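Local coordinates for alpha-glucosidase (Bacteroides thetaiotaomicron, PDB 5XFM), which acts as a calcium-binding family 97 glycoside hydrolase, bifunctional as a beta-L-arabinopyranosidase and alpha-galactosidase, at residues E240-N245 with Q410-L415; V137-E142 with S216-S221; S365-D370 with R378-I383; S421-H426 with Y445-G450; W361-S364 with D370-Q373. The protein carries 1 engineered substitution. All coordinates share one frame; numbering follows the deposited sequence.

Overall arrangement
Interactions 2, 4 and 5 are buried, interaction 1 is partly so, and interaction 3 lies at the surface. Interactions 1 and 4 share helix 410-425: its first turn meets a loop of the N-terminal region, its last turn the approach to barrel strand 448-451. Interactions 3 and 5 both involve the long loop between strand 357-363 and helix 382-395, with the flanking strand and helix ends. A hydrogen bond from Tyr367 to Glu411 joins interactions 1 and 3, and Gln410 ties interaction 1 to interaction 2. The chemistry varies with place: a weak amide-carboxylate bond in 1, a tyrosine-glutamate bond in 2, and van der Waals contact across 3, 4 and 5, with outside partners for the polar atoms of 4.

Interaction 1: E240-N245 with Q410-L415; sequences EENNGN and QETMRL
Asn242 reaches Glu411 with the nitrogen of its amide: ND2 of Asn242 lies 3.0 Å from OE2 of Glu411, a weak hydrogen bond because the N-H is bent well off the line, at 125°. The two side chains cross at about a right angle, with the amide and carboxylate planes 86° apart, and the closest approach is this ND2-OE2 pair. Glu411 comes out from the first turn of helix 410-425 on an extended chain, CG being trans to the backbone nitrogen (chi1 177°), which carries the carboxylate across to the loop. Its OE2 also takes a hydrogen bond from Tyr367, its stronger partner. The contact joins a loop of the N-terminal region, between strands 231-235 and 251-253, to a helix of the catalytic barrel, and Lys409, just before that helix, bonds the loop carbonyls of Glu241 and Asn245. Within the loop, Asn242, Asn243 and Gly244 all have positive phi, a backbone shape that asparagine and glycine tolerate better than most residues. The turn is held by the backbone bond from Asn245 N to Asn242 O at 3.0 Å. Asn242 ND2 makes a straighter second bond, also 3.0 Å, to Asn245 O; this acceptor lies close to the amide plane, while the donor stands above the carbonyl plane. Held this way, the amide has little freedom to turn. Thr412 adds a looser contact, its OG1 4.4 Å from Asn242 CG, and Asn245 CB comes within 4.1 Å of Glu411 OE2.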
# COMPACT_ATOMS: atom_id res chain seq x y z
N GLU A 240 17.36 12.06 -11.84
CA GLU A 240 17.06 11.48 -13.14
C GLU A 240 15.60 11.06 -13.29
O GLU A 240 15.18 10.69 -14.39
CB GLU A 240 17.97 10.27 -13.41
CG GLU A 240 19.45 10.61 -13.57
CD GLU A 240 20.16 10.76 -12.23
OE1 GLU A 240 19.51 10.54 -11.18
OE2 GLU A 240 21.36 11.10 -12.23
N GLU A 241 14.83 11.09 -12.21
CA GLU A 241 13.41 10.72 -12.29
C GLU A 241 12.63 11.75 -13.11
O GLU A 241 13.12 12.86 -13.36
CB GLU A 241 12.80 10.58 -10.90
CG GLU A 241 13.29 9.37 -10.11
CD GLU A 241 12.63 9.25 -8.74
OE1 GLU A 241 11.39 9.10 -8.68
OE2 GLU A 241 13.36 9.31 -7.73
N ASN A 242 11.43 11.37 -13.56
CA ASN A 242 10.59 12.25 -14.39
C ASN A 242 11.34 12.69 -15.65
O ASN A 242 11.16 13.81 -16.14
CB ASN A 242 10.14 13.47 -13.58
CG ASN A 242 8.90 14.13 -14.15
OD1 ASN A 242 8.04 13.46 -14.73
ND2 ASN A 242 8.79 15.44 -13.99
N ASN A 243 12.22 11.81 -16.13
CA ASN A 243 13.10 12.08 -17.26
C ASN A 243 13.99 13.31 -17.05
O ASN A 243 14.43 13.94 -18.01
CB ASN A 243 12.29 12.25 -18.54
CG ASN A 243 13.08 11.90 -19.78
OD1 ASN A 243 14.00 11.08 -19.73
ND2 ASN A 243 12.72 12.51 -20.90
N GLY A 244 14.26 13.66 -15.79
CA GLY A 244 15.09 14.81 -15.49
C GLY A 244 14.33 16.12 -15.39
O GLY A 244 14.94 17.18 -15.27
N ASN A 245 13.00 16.06 -15.45
CA ASN A 245 12.18 17.26 -15.30
C ASN A 245 11.78 17.51 -13.85
O ASN A 245 11.45 16.58 -13.12
CB ASN A 245 10.91 17.16 -16.15
CG ASN A 245 11.21 16.76 -17.58
OD1 ASN A 245 11.81 17.52 -18.34
ND2 ASN A 245 10.81 15.55 -17.95
N GLN A 410 8.11 16.18 -6.33
CA GLN A 410 6.97 16.96 -5.89
C GLN A 410 6.05 17.35 -7.07
O GLN A 410 4.84 17.43 -6.91
CB GLN A 410 7.46 18.21 -5.13
CG GLN A 410 6.36 19.21 -4.76
CD GLN A 410 6.80 20.27 -3.77
OE1 GLN A 410 7.96 20.70 -3.76
NE2 GLN A 410 5.87 20.73 -2.94
N GLU A 411 6.64 17.57 -8.24
CA GLU A 411 5.92 17.80 -9.50
C GLU A 411 4.93 16.66 -9.82
O GLU A 411 3.79 16.87 -10.30
CB GLU A 411 6.95 17.98 -10.62
CG GLU A 411 6.42 18.14 -12.02
CD GLU A 411 7.46 18.73 -12.95
OE1 GLU A 411 8.16 19.69 -12.54
OE2 GLU A 411 7.59 18.24 -14.09
N THR A 412 5.36 15.44 -9.54
CA THR A 412 4.55 14.27 -9.77
C THR A 412 3.47 14.18 -8.71
O THR A 412 2.32 13.82 -9.01
CB THR A 412 5.39 12.98 -9.79
OG1 THR A 412 6.57 13.20 -10.56
CG2 THR A 412 4.60 11.82 -10.40
N MET A 413 3.82 14.51 -7.47
CA MET A 413 2.84 14.59 -6.38
C MET A 413 1.72 15.56 -6.76
O MET A 413 0.53 15.29 -6.57
CB MET A 413 3.50 15.03 -5.07
CG MET A 413 4.60 14.10 -4.57
SD MET A 413 4.02 12.41 -4.35
CE MET A 413 4.85 11.62 -5.73
N ARG A 414 2.13 16.71 -7.31
CA ARG A 414 1.20 17.72 -7.79
C ARG A 414 0.26 17.09 -8.80
O ARG A 414 -0.96 17.30 -8.73
CB ARG A 414 1.95 18.90 -8.41
CG ARG A 414 2.57 19.85 -7.40
CD ARG A 414 3.39 20.94 -8.08
NE ARG A 414 4.10 21.77 -7.10
CZ ARG A 414 5.41 22.02 -7.14
NH1 ARG A 414 6.16 21.52 -8.10
NH2 ARG A 414 5.96 22.79 -6.21
N LEU A 415 0.83 16.30 -9.71
CA LEU A 415 0.00 15.66 -10.72
C LEU A 415 -1.02 14.66 -10.12
O LEU A 415 -2.21 14.70 -10.47
CB LEU A 415 0.89 14.95 -11.74
CG LEU A 415 0.17 14.31 -12.92
CD1 LEU A 415 -0.66 15.34 -13.69
CD2 LEU A 415 1.18 13.65 -13.83

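Interaction 2: V137-E142 with S216-S221; sequences VTVKEE and SRYCGS
The polar part of the contact is one hydrogen bond, from Tyr218 OH to Glu142 OE2 at 2.7 Å. The hydroxyl meets the anti side of the carboxylate oxygen, 29° out of the carboxylate plane. OE2 sits at the edge of the tyrosine ring and near its plane, also 3.5 Å from Tyr218 CE2, while the two flat groups are turned 65° apart. The strongest polar partner of this buried glutamate lies outside the segments: Arg261, which also touches the Tyr218 side chain, forms a salt bridge with the same OE2 that probably balances its charge, and Thr144 bonds OE1. With alanine at Glu142, the Arg261 guanidinium is likely to lose its charged mate and the Tyr218 hydroxyl its acceptor.

The apolar part is small. Val139 holds CG1 opposite its backbone nitrogen (chi1 177°), bringing this methyl to 3.9 Å from Tyr218 OH; a compact branched residue suits the buried face of a strand. In a regular strand, residues three apart would face opposite sides. Val139 and Glu142 both face Tyr218 because Lys140 and Glu141 together oppose Asn58, a classic beta bulge in strand 136-147 of the antiparallel sheet of the N-terminal domain.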
# COMPACT_ATOMS: atom_id res chain seq x y z
N VAL A 137 10.22 28.01 1.89
CA VAL A 137 11.43 27.25 2.17
C VAL A 137 11.62 26.15 1.14
O VAL A 137 10.66 25.60 0.59
CB VAL A 137 11.38 26.65 3.59
CG1 VAL A 137 10.24 25.65 3.72
CG2 VAL A 137 12.67 25.97 3.94
N THR A 138 12.89 25.86 0.86
CA THR A 138 13.28 24.67 0.12
C THR A 138 14.11 23.79 1.04
O THR A 138 15.18 24.20 1.49
CB THR A 138 14.09 25.02 -1.13
OG1 THR A 138 13.33 25.88 -1.99
CG2 THR A 138 14.47 23.76 -1.90
N VAL A 139 13.64 22.58 1.32
CA VAL A 139 14.41 21.65 2.14
C VAL A 139 15.41 20.91 1.25
O VAL A 139 15.02 20.06 0.46
CB VAL A 139 13.52 20.64 2.88
CG1 VAL A 139 14.38 19.65 3.65
CG2 VAL A 139 12.56 21.36 3.81
N LYS A 140 16.68 21.25 1.39
CA LYS A 140 17.73 20.68 0.56
C LYS A 140 17.91 19.20 0.87
O LYS A 140 18.18 18.40 -0.03
CB LYS A 140 19.06 21.41 0.77
CG LYS A 140 19.07 22.88 0.41
CD LYS A 140 20.46 23.49 0.59
CE LYS A 140 20.43 25.01 0.46
NZ LYS A 140 20.06 25.47 -0.91
N GLU A 141 17.77 18.83 2.14
CA GLU A 141 18.02 17.44 2.53
C GLU A 141 17.50 17.09 3.92
O GLU A 141 17.46 17.94 4.79
CB GLU A 141 19.53 17.20 2.45
CG GLU A 141 20.07 15.91 3.00
CD GLU A 141 21.57 15.83 2.84
OE1 GLU A 141 22.22 16.90 2.89
OE2 GLU A 141 22.10 14.72 2.65
N GLU A 142 17.07 15.85 4.13
CA GLU A 142 16.74 15.40 5.48
C GLU A 142 17.87 14.54 6.03
O GLU A 142 18.42 13.70 5.33
CB GLU A 142 15.41 14.63 5.51
CG GLU A 142 14.20 15.52 5.76
CD GLU A 142 12.88 14.75 5.82
OE1 GLU A 142 12.70 13.90 6.72
OE2 GLU A 142 12.01 15.02 4.96
N SER A 216 0.88 17.38 -2.36
CA SER A 216 1.53 18.31 -3.27
C SER A 216 2.61 19.17 -2.60
O SER A 216 3.43 19.78 -3.28
CB SER A 216 0.47 19.20 -3.94
OG SER A 216 -0.15 20.06 -3.01
N ARG A 217 2.60 19.22 -1.27
CA ARG A 217 3.51 20.10 -0.54
C ARG A 217 4.89 19.48 -0.26
O ARG A 217 5.72 20.10 0.39
CB ARG A 217 2.86 20.55 0.78
CG ARG A 217 1.84 21.67 0.58
CD ARG A 217 0.91 21.84 1.77
NE ARG A 217 0.05 20.68 1.96
CZ ARG A 217 -0.59 20.40 3.09
NH1 ARG A 217 -0.47 21.20 4.15
NH2 ARG A 217 -1.36 19.32 3.18
N TYR A 218 5.14 18.28 -0.76
CA TYR A 218 6.44 17.65 -0.54
C TYR A 218 6.74 16.64 -1.63
O TYR A 218 5.96 16.46 -2.56
CB TYR A 218 6.46 16.96 0.83
CG TYR A 218 7.76 17.07 1.61
CD1 TYR A 218 8.08 18.23 2.31
CD2 TYR A 218 8.63 15.99 1.71
CE1 TYR A 218 9.24 18.33 3.06
CE2 TYR A 218 9.81 16.08 2.46
CZ TYR A 218 10.10 17.25 3.13
OH TYR A 218 11.26 17.36 3.88
N CYS A 219 7.89 15.98 -1.51
CA CYS A 219 8.24 14.88 -2.39
C CYS A 219 7.97 13.57 -1.67
O CYS A 219 7.83 13.55 -0.45
CB CYS A 219 9.72 14.98 -2.79
SG CYS A 219 10.84 14.91 -1.37
N GLY A 220 7.88 12.48 -2.42
CA GLY A 220 7.84 11.16 -1.82
C GLY A 220 9.26 10.80 -1.42
O GLY A 220 10.20 11.13 -2.14
N SER A 221 9.43 10.14 -0.28
CA SER A 221 10.78 9.77 0.15
C SER A 221 10.96 8.26 0.22
O SER A 221 10.00 7.50 0.05
CB SER A 221 11.10 10.40 1.51
OG SER A 221 11.34 11.79 1.37

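Interaction 3: S365-D370 with R378-I383; sequences SGYWND and RMDNAI
Tyr367 and Asp380 share the same first torsion: each has CG between its backbone nitrogen and carbonyl carbon (chi1 61° and 59°). In Asp380 this lays the carboxylate against the backbone of Gly366, with OD2 3.7 Å from Gly366 CA. In Tyr367 it swings the ring so that one edge faces the same oxygen: OD2 of Asp380 lies near the ring plane, 4.2 Å from Tyr367 CD2, with ring and carboxylate planes 54° apart. Asp380 contributes the largest share of the contact surface, and the touch is van der Waals in kind. Gly366 suits its place because a beta carbon there would clash with Asp380 OD2. Both segments belong to a beta-alpha connection of the TIM barrel: the first lies early in the loop after strand 357-363, and the second ends that loop and enters helix 382-395. Asn381 is the N-cap of that helix, its OD1 accepting the backbone N-H of Ile384. One face of the Tyr367 ring is covered by Trp368, whose CE3 stands 3.6 Å above its centre. Gly366 N and Ser365 CB in turn lie toward the rim of one face of the Trp368 indole. Tyr367 OH is hydrogen-bonded to Glu411 of helix 410-425, and Trp368 NE1 to the carbonyl of Phe404.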
# COMPACT_ATOMS: atom_id res chain seq x y z
N SER A 365 0.74 9.86 -18.57
CA SER A 365 1.93 10.34 -19.26
C SER A 365 1.65 11.28 -20.42
O SER A 365 0.84 11.01 -21.31
CB SER A 365 2.77 9.15 -19.74
OG SER A 365 2.11 8.42 -20.76
N GLY A 366 2.34 12.41 -20.34
CA GLY A 366 2.45 13.35 -21.42
C GLY A 366 3.90 13.50 -21.84
O GLY A 366 4.22 13.27 -23.00
N TYR A 367 4.78 13.89 -20.92
CA TYR A 367 6.09 14.38 -21.35
C TYR A 367 7.35 13.78 -20.71
O TYR A 367 8.43 14.33 -20.89
CB TYR A 367 6.13 15.91 -21.16
CG TYR A 367 5.96 16.37 -19.72
CD1 TYR A 367 7.03 16.35 -18.83
CD2 TYR A 367 4.73 16.83 -19.26
CE1 TYR A 367 6.88 16.77 -17.53
CE2 TYR A 367 4.58 17.26 -17.95
CZ TYR A 367 5.65 17.22 -17.09
OH TYR A 367 5.52 17.64 -15.78
N TRP A 368 7.26 12.64 -20.04
CA TRP A 368 8.45 12.16 -19.33
C TRP A 368 8.91 10.75 -19.72
O TRP A 368 9.97 10.30 -19.26
CB TRP A 368 8.22 12.21 -17.82
CG TRP A 368 6.98 11.50 -17.38
CD1 TRP A 368 6.86 10.17 -17.07
CD2 TRP A 368 5.68 12.07 -17.19
NE1 TRP A 368 5.57 9.88 -16.71
CE2 TRP A 368 4.82 11.03 -16.77
CE3 TRP A 368 5.15 13.36 -17.34
CZ2 TRP A 368 3.47 11.24 -16.50
CZ3 TRP A 368 3.82 13.56 -17.07
CH2 TRP A 368 2.99 12.51 -16.65
N ASN A 369 8.14 10.06 -20.56
CA ASN A 369 8.51 8.71 -20.97
C ASN A 369 8.17 8.41 -22.43
O ASN A 369 7.76 9.30 -23.18
CB ASN A 369 7.83 7.67 -20.05
CG ASN A 369 6.30 7.75 -20.10
OD1 ASN A 369 5.69 7.95 -21.16
ND2 ASN A 369 5.68 7.56 -18.95
N ASP A 370 8.28 7.13 -22.81
CA ASP A 370 8.04 6.70 -24.19
C ASP A 370 6.79 5.84 -24.37
O ASP A 370 6.73 5.01 -25.27
CB ASP A 370 9.24 5.93 -24.73
CG ASP A 370 10.48 6.79 -24.90
OD1 ASP A 370 10.34 7.98 -25.27
OD2 ASP A 370 11.59 6.27 -24.68
N ARG A 378 -4.18 12.89 -21.96
CA ARG A 378 -5.50 13.31 -21.52
C ARG A 378 -5.57 13.61 -20.02
O ARG A 378 -6.62 14.01 -19.52
CB ARG A 378 -6.54 12.24 -21.89
CG ARG A 378 -6.74 12.03 -23.40
CD ARG A 378 -7.11 13.33 -24.11
NE ARG A 378 -7.15 13.19 -25.57
CZ ARG A 378 -8.24 12.94 -26.28
NH1 ARG A 378 -9.43 12.79 -25.70
NH2 ARG A 378 -8.16 12.83 -27.60
N MET A 379 -4.46 13.47 -19.29
CA MET A 379 -4.51 13.61 -17.82
C MET A 379 -3.45 14.55 -17.24
O MET A 379 -3.50 14.91 -16.07
CB MET A 379 -4.37 12.23 -17.14
CG MET A 379 -5.56 11.29 -17.31
SD MET A 379 -7.02 11.75 -16.37
CE MET A 379 -8.30 11.57 -17.61
N ASP A 380 -2.48 14.97 -18.05
CA ASP A 380 -1.38 15.80 -17.54
C ASP A 380 -1.68 17.29 -17.65
O ASP A 380 -1.15 18.10 -16.90
CB ASP A 380 -0.09 15.47 -18.28
CG ASP A 380 -0.19 15.71 -19.78
OD1 ASP A 380 -1.15 15.22 -20.40
OD2 ASP A 380 0.70 16.40 -20.33
N ASN A 381 -2.55 17.65 -18.59
CA ASN A 381 -2.93 19.04 -18.81
C ASN A 381 -4.32 19.27 -18.26
O ASN A 381 -5.27 18.62 -18.70
CB ASN A 381 -2.84 19.39 -20.29
CG ASN A 381 -3.34 20.79 -20.61
OD1 ASN A 381 -4.54 21.01 -20.75
ND2 ASN A 381 -2.41 21.73 -20.76
N ALA A 382 -4.43 20.18 -17.30
CA ALA A 382 -5.67 20.41 -16.56
C ALA A 382 -6.85 20.71 -17.48
O ALA A 382 -7.94 20.18 -17.29
CB ALA A 382 -5.48 21.57 -15.55
N ILE A 383 -6.64 21.56 -18.48
CA ILE A 383 -7.70 21.89 -19.43
C ILE A 383 -8.23 20.64 -20.14
O ILE A 383 -9.43 20.36 -20.12
CB ILE A 383 -7.21 22.90 -20.48
CG1 ILE A 383 -6.93 24.25 -19.82
CG2 ILE A 383 -8.23 23.04 -21.60
CD1 ILE A 383 -6.09 25.20 -20.67

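Interaction 4: S421-H426 with Y445-G450; sequences SDADDH and YPNYVG
The amide of Asn447 receives the CB of Asp424 over one face, at 3.5 Å from ND2, while the CB of Ala423 approaches from beyond the nitrogen end, 3.6 Å from the same ND2. The amide and the Asp424 carboxylate planes are turned 60° apart, and the side chains meet at a slant, not stacked. A chi1 of 55° tucks CG of Asn447 over its own backbone, and this aims its amide from the type I turn Tyr445-Tyr448 into the last turn of helix 410-425. Elsewhere in the segments, the Tyr448 ring has Gly450 N 3.4 Å above its centre, and His426, where the helix ends, gives its ND1 to Asp422 O at 2.7 Å.

Between the segments no hydrogen bond forms: Asp424 N and Asn447 ND2 approach to 3.2 Å, but both are donors. The partners lie just outside. ND2 serves the carbonyls of Leu420 and Leu428, and OD1 of Asn447 bonds Tyr286, while Asp424 OD1 is held by Tyr292 and Thr288. The implication is that asparagine suits this buried corner between helix end and barrel strand 448-451 because one amide can satisfy two backbone acceptors and a hydroxyl, while Asp424 CB and Ala423 CB pack against it.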
# COMPACT_ATOMS: atom_id res chain seq x y z
N SER A 421 -8.38 15.48 -7.65
CA SER A 421 -9.28 16.57 -7.34
C SER A 421 -10.27 16.84 -8.50
O SER A 421 -11.48 16.99 -8.28
CB SER A 421 -8.47 17.82 -6.99
OG SER A 421 -9.29 18.86 -6.50
N ASP A 422 -9.75 16.92 -9.72
CA ASP A 422 -10.61 17.07 -10.90
C ASP A 422 -11.56 15.86 -11.03
O ASP A 422 -12.76 16.00 -11.35
CB ASP A 422 -9.78 17.24 -12.17
CG ASP A 422 -9.09 18.60 -12.25
OD1 ASP A 422 -9.53 19.55 -11.56
OD2 ASP A 422 -8.10 18.73 -13.00
N ALA A 423 -11.01 14.68 -10.77
CA ALA A 423 -11.79 13.46 -10.78
C ALA A 423 -12.97 13.56 -9.83
O ALA A 423 -14.10 13.30 -10.23
CB ALA A 423 -10.92 12.26 -10.40
N ASP A 424 -12.70 13.95 -8.58
CA ASP A 424 -13.79 14.09 -7.64
C ASP A 424 -14.80 15.12 -8.10
O ASP A 424 -16.00 14.95 -7.88
CB ASP A 424 -13.32 14.49 -6.25
CG ASP A 424 -14.48 14.59 -5.27
OD1 ASP A 424 -15.05 13.52 -4.96
OD2 ASP A 424 -14.85 15.72 -4.87
N ASP A 425 -14.32 16.20 -8.72
CA ASP A 425 -15.25 17.19 -9.26
C ASP A 425 -16.17 16.57 -10.32
O ASP A 425 -17.28 17.05 -10.55
CB ASP A 425 -14.50 18.38 -9.85
CG ASP A 425 -13.88 19.27 -8.79
OD1 ASP A 425 -14.39 19.27 -7.65
OD2 ASP A 425 -12.90 19.99 -9.09
N HIS A 426 -15.71 15.50 -10.96
CA HIS A 426 -16.56 14.84 -11.96
C HIS A 426 -17.06 13.47 -11.53
O HIS A 426 -17.39 12.64 -12.37
CB HIS A 426 -15.80 14.73 -13.28
CG HIS A 426 -15.40 16.06 -13.83
ND1 HIS A 426 -14.20 16.67 -13.49
CD2 HIS A 426 -16.03 16.91 -14.67
CE1 HIS A 426 -14.12 17.83 -14.12
NE2 HIS A 426 -15.21 18.00 -14.84
N TYR A 445 -7.85 11.54 0.39
CA TYR A 445 -8.66 11.71 -0.83
C TYR A 445 -9.88 10.78 -0.89
O TYR A 445 -9.75 9.58 -1.11
CB TYR A 445 -7.80 11.46 -2.07
CG TYR A 445 -6.51 12.26 -2.09
CD1 TYR A 445 -6.50 13.59 -2.48
CD2 TYR A 445 -5.31 11.67 -1.69
CE1 TYR A 445 -5.32 14.31 -2.50
CE2 TYR A 445 -4.14 12.38 -1.70
CZ TYR A 445 -4.14 13.70 -2.10
OH TYR A 445 -2.96 14.41 -2.11
N PRO A 446 -11.09 11.35 -0.74
CA PRO A 446 -12.36 10.62 -0.68
C PRO A 446 -12.62 9.70 -1.88
O PRO A 446 -13.32 8.70 -1.73
CB PRO A 446 -13.42 11.73 -0.64
CG PRO A 446 -12.70 12.92 -0.09
CD PRO A 446 -11.28 12.81 -0.57
N ASN A 447 -12.07 10.04 -3.05
CA ASN A 447 -12.33 9.26 -4.26
C ASN A 447 -11.16 8.36 -4.67
O ASN A 447 -11.18 7.73 -5.72
CB ASN A 447 -12.71 10.19 -5.42
CG ASN A 447 -11.67 11.27 -5.68
OD1 ASN A 447 -11.10 11.84 -4.74
ND2 ASN A 447 -11.44 11.56 -6.94
N TYR A 448 -10.15 8.28 -3.81
CA TYR A 448 -9.03 7.38 -4.05
C TYR A 448 -9.45 5.94 -3.78
O TYR A 448 -9.95 5.62 -2.72
CB TYR A 448 -7.83 7.77 -3.18
CG TYR A 448 -6.76 6.72 -3.18
CD1 TYR A 448 -5.93 6.53 -4.28
CD2 TYR A 448 -6.57 5.90 -2.07
CE1 TYR A 448 -4.95 5.56 -4.29
CE2 TYR A 448 -5.59 4.93 -2.07
CZ TYR A 448 -4.78 4.76 -3.17
OH TYR A 448 -3.81 3.79 -3.16
N VAL A 449 -9.27 5.06 -4.77
CA VAL A 449 -9.68 3.67 -4.58
C VAL A 449 -8.58 2.64 -4.88
O VAL A 449 -8.87 1.52 -5.33
CB VAL A 449 -10.93 3.34 -5.41
CG1 VAL A 449 -12.12 4.15 -4.91
CG2 VAL A 449 -10.68 3.57 -6.90
N GLY A 450 -7.32 3.00 -4.63
CA GLY A 450 -6.25 2.02 -4.69
C GLY A 450 -5.09 2.34 -5.62
O GLY A 450 -5.20 3.17 -6.52

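Interaction 5: W361-S364 with D370-Q373; sequences WYSS and DIEQ
Trp361 and Gln373 make the tight part of the contact. The backbone carbonyl oxygen of Gln373 sits at the edge of the indole, near its plane, 3.4 Å from CZ3 of Trp361 and 3.5 Å from its CH2, so weakly polar ring C-H groups point at a carbonyl. With chi1 at -170° the indole swings away from its own backbone nitrogen, which sends the six-membered end toward the loop. Gln373 CB lies beside the same end, 4.4 Å from Trp361 CH2. The residues belong to the C-terminal end of strand 357-363 in the TIM barrel and to the loop that leaves it, and the Trp361 side chain is about 8 Å from the bound calcium ion. Its NE1 makes a weak hydrogen bond to Asp403. Replacing Trp361 by a leucine, which has no indole N-H, would probably open a gap beside the Gln373 carbonyl and leave Asp403 without this weak donor.

The contact is looser at Ser363, whose CB is 4.1 Å from Gln373 O and whose OG meets Ile371 CG2 at 3.9 Å; that hydroxyl finds its polar partner in Ser365 instead. Ile371, buried, leaves its backbone toward the strand and offers CG2. On the solvent side Glu372, exposed, leaves the backbone away from the strand, and Asp370 stands clear of it.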
# COMPACT_ATOMS: atom_id res chain seq x y z
N TRP A 361 -9.10 3.02 -18.65
CA TRP A 361 -7.65 3.18 -18.54
C TRP A 361 -7.16 4.47 -19.20
O TRP A 361 -7.55 4.79 -20.33
CB TRP A 361 -6.93 1.98 -19.19
CG TRP A 361 -5.44 1.91 -18.94
CD1 TRP A 361 -4.80 1.18 -17.97
CD2 TRP A 361 -4.40 2.57 -19.69
NE1 TRP A 361 -3.43 1.35 -18.07
CE2 TRP A 361 -3.16 2.20 -19.11
CE3 TRP A 361 -4.39 3.43 -20.79
CZ2 TRP A 361 -1.94 2.66 -19.60
CZ3 TRP A 361 -3.18 3.89 -21.26
CH2 TRP A 361 -1.97 3.51 -20.67
N TYR A 362 -6.32 5.21 -18.49
CA TYR A 362 -5.63 6.36 -19.05
C TYR A 362 -4.15 6.31 -18.69
O TYR A 362 -3.80 5.84 -17.62
CB TYR A 362 -6.24 7.67 -18.55
CG TYR A 362 -7.54 8.06 -19.23
CD1 TYR A 362 -8.74 7.47 -18.86
CD2 TYR A 362 -7.55 9.02 -20.24
CE1 TYR A 362 -9.93 7.83 -19.49
CE2 TYR A 362 -8.73 9.38 -20.87
CZ TYR A 362 -9.92 8.78 -20.49
OH TYR A 362 -11.09 9.13 -21.11
N SER A 363 -3.29 6.82 -19.57
CA SER A 363 -1.92 7.09 -19.17
C SER A 363 -1.87 8.47 -18.53
O SER A 363 -2.48 9.42 -19.04
CB SER A 363 -0.94 7.01 -20.34
OG SER A 363 0.40 7.12 -19.88
N SER A 364 -1.17 8.58 -17.41
CA SER A 364 -0.90 9.89 -16.83
C SER A 364 0.05 10.63 -17.74
O SER A 364 0.14 11.86 -17.70
CB SER A 364 -0.28 9.75 -15.44
OG SER A 364 1.08 9.38 -15.56
N ASP A 370 8.28 7.13 -22.81
CA ASP A 370 8.04 6.70 -24.19
C ASP A 370 6.79 5.84 -24.37
O ASP A 370 6.73 5.01 -25.27
CB ASP A 370 9.24 5.93 -24.73
CG ASP A 370 10.48 6.79 -24.90
OD1 ASP A 370 10.34 7.98 -25.27
OD2 ASP A 370 11.59 6.27 -24.68
N ILE A 371 5.81 6.03 -23.50
CA ILE A 371 4.56 5.29 -23.59
C ILE A 371 3.74 5.69 -24.83
O ILE A 371 3.53 6.88 -25.08
CB ILE A 371 3.72 5.49 -22.31
CG1 ILE A 371 4.39 4.76 -21.14
CG2 ILE A 371 2.30 5.01 -22.50
CD1 ILE A 371 4.47 3.25 -21.33
N GLU A 372 3.29 4.70 -25.60
CA GLU A 372 2.41 4.94 -26.74
C GLU A 372 1.00 4.50 -26.46
O GLU A 372 0.04 5.06 -26.98
CB GLU A 372 2.92 4.26 -28.00
CG GLU A 372 4.03 5.08 -28.68
CD GLU A 372 4.61 4.43 -29.93
OE1 GLU A 372 4.60 5.08 -30.99
OE2 GLU A 372 5.10 3.29 -29.83
N GLN A 373 0.86 3.45 -25.65
CA GLN A 373 -0.46 2.96 -25.27
C GLN A 373 -1.44 4.05 -24.72
O GLN A 373 -1.15 4.80 -23.79
CB GLN A 373 -0.30 1.78 -24.31
CG GLN A 373 1.10 1.42 -23.84
CD GLN A 373 0.97 0.43 -22.70
OE1 GLN A 373 0.16 -0.52 -22.73
NE2 GLN A 373 1.87 0.56 -21.76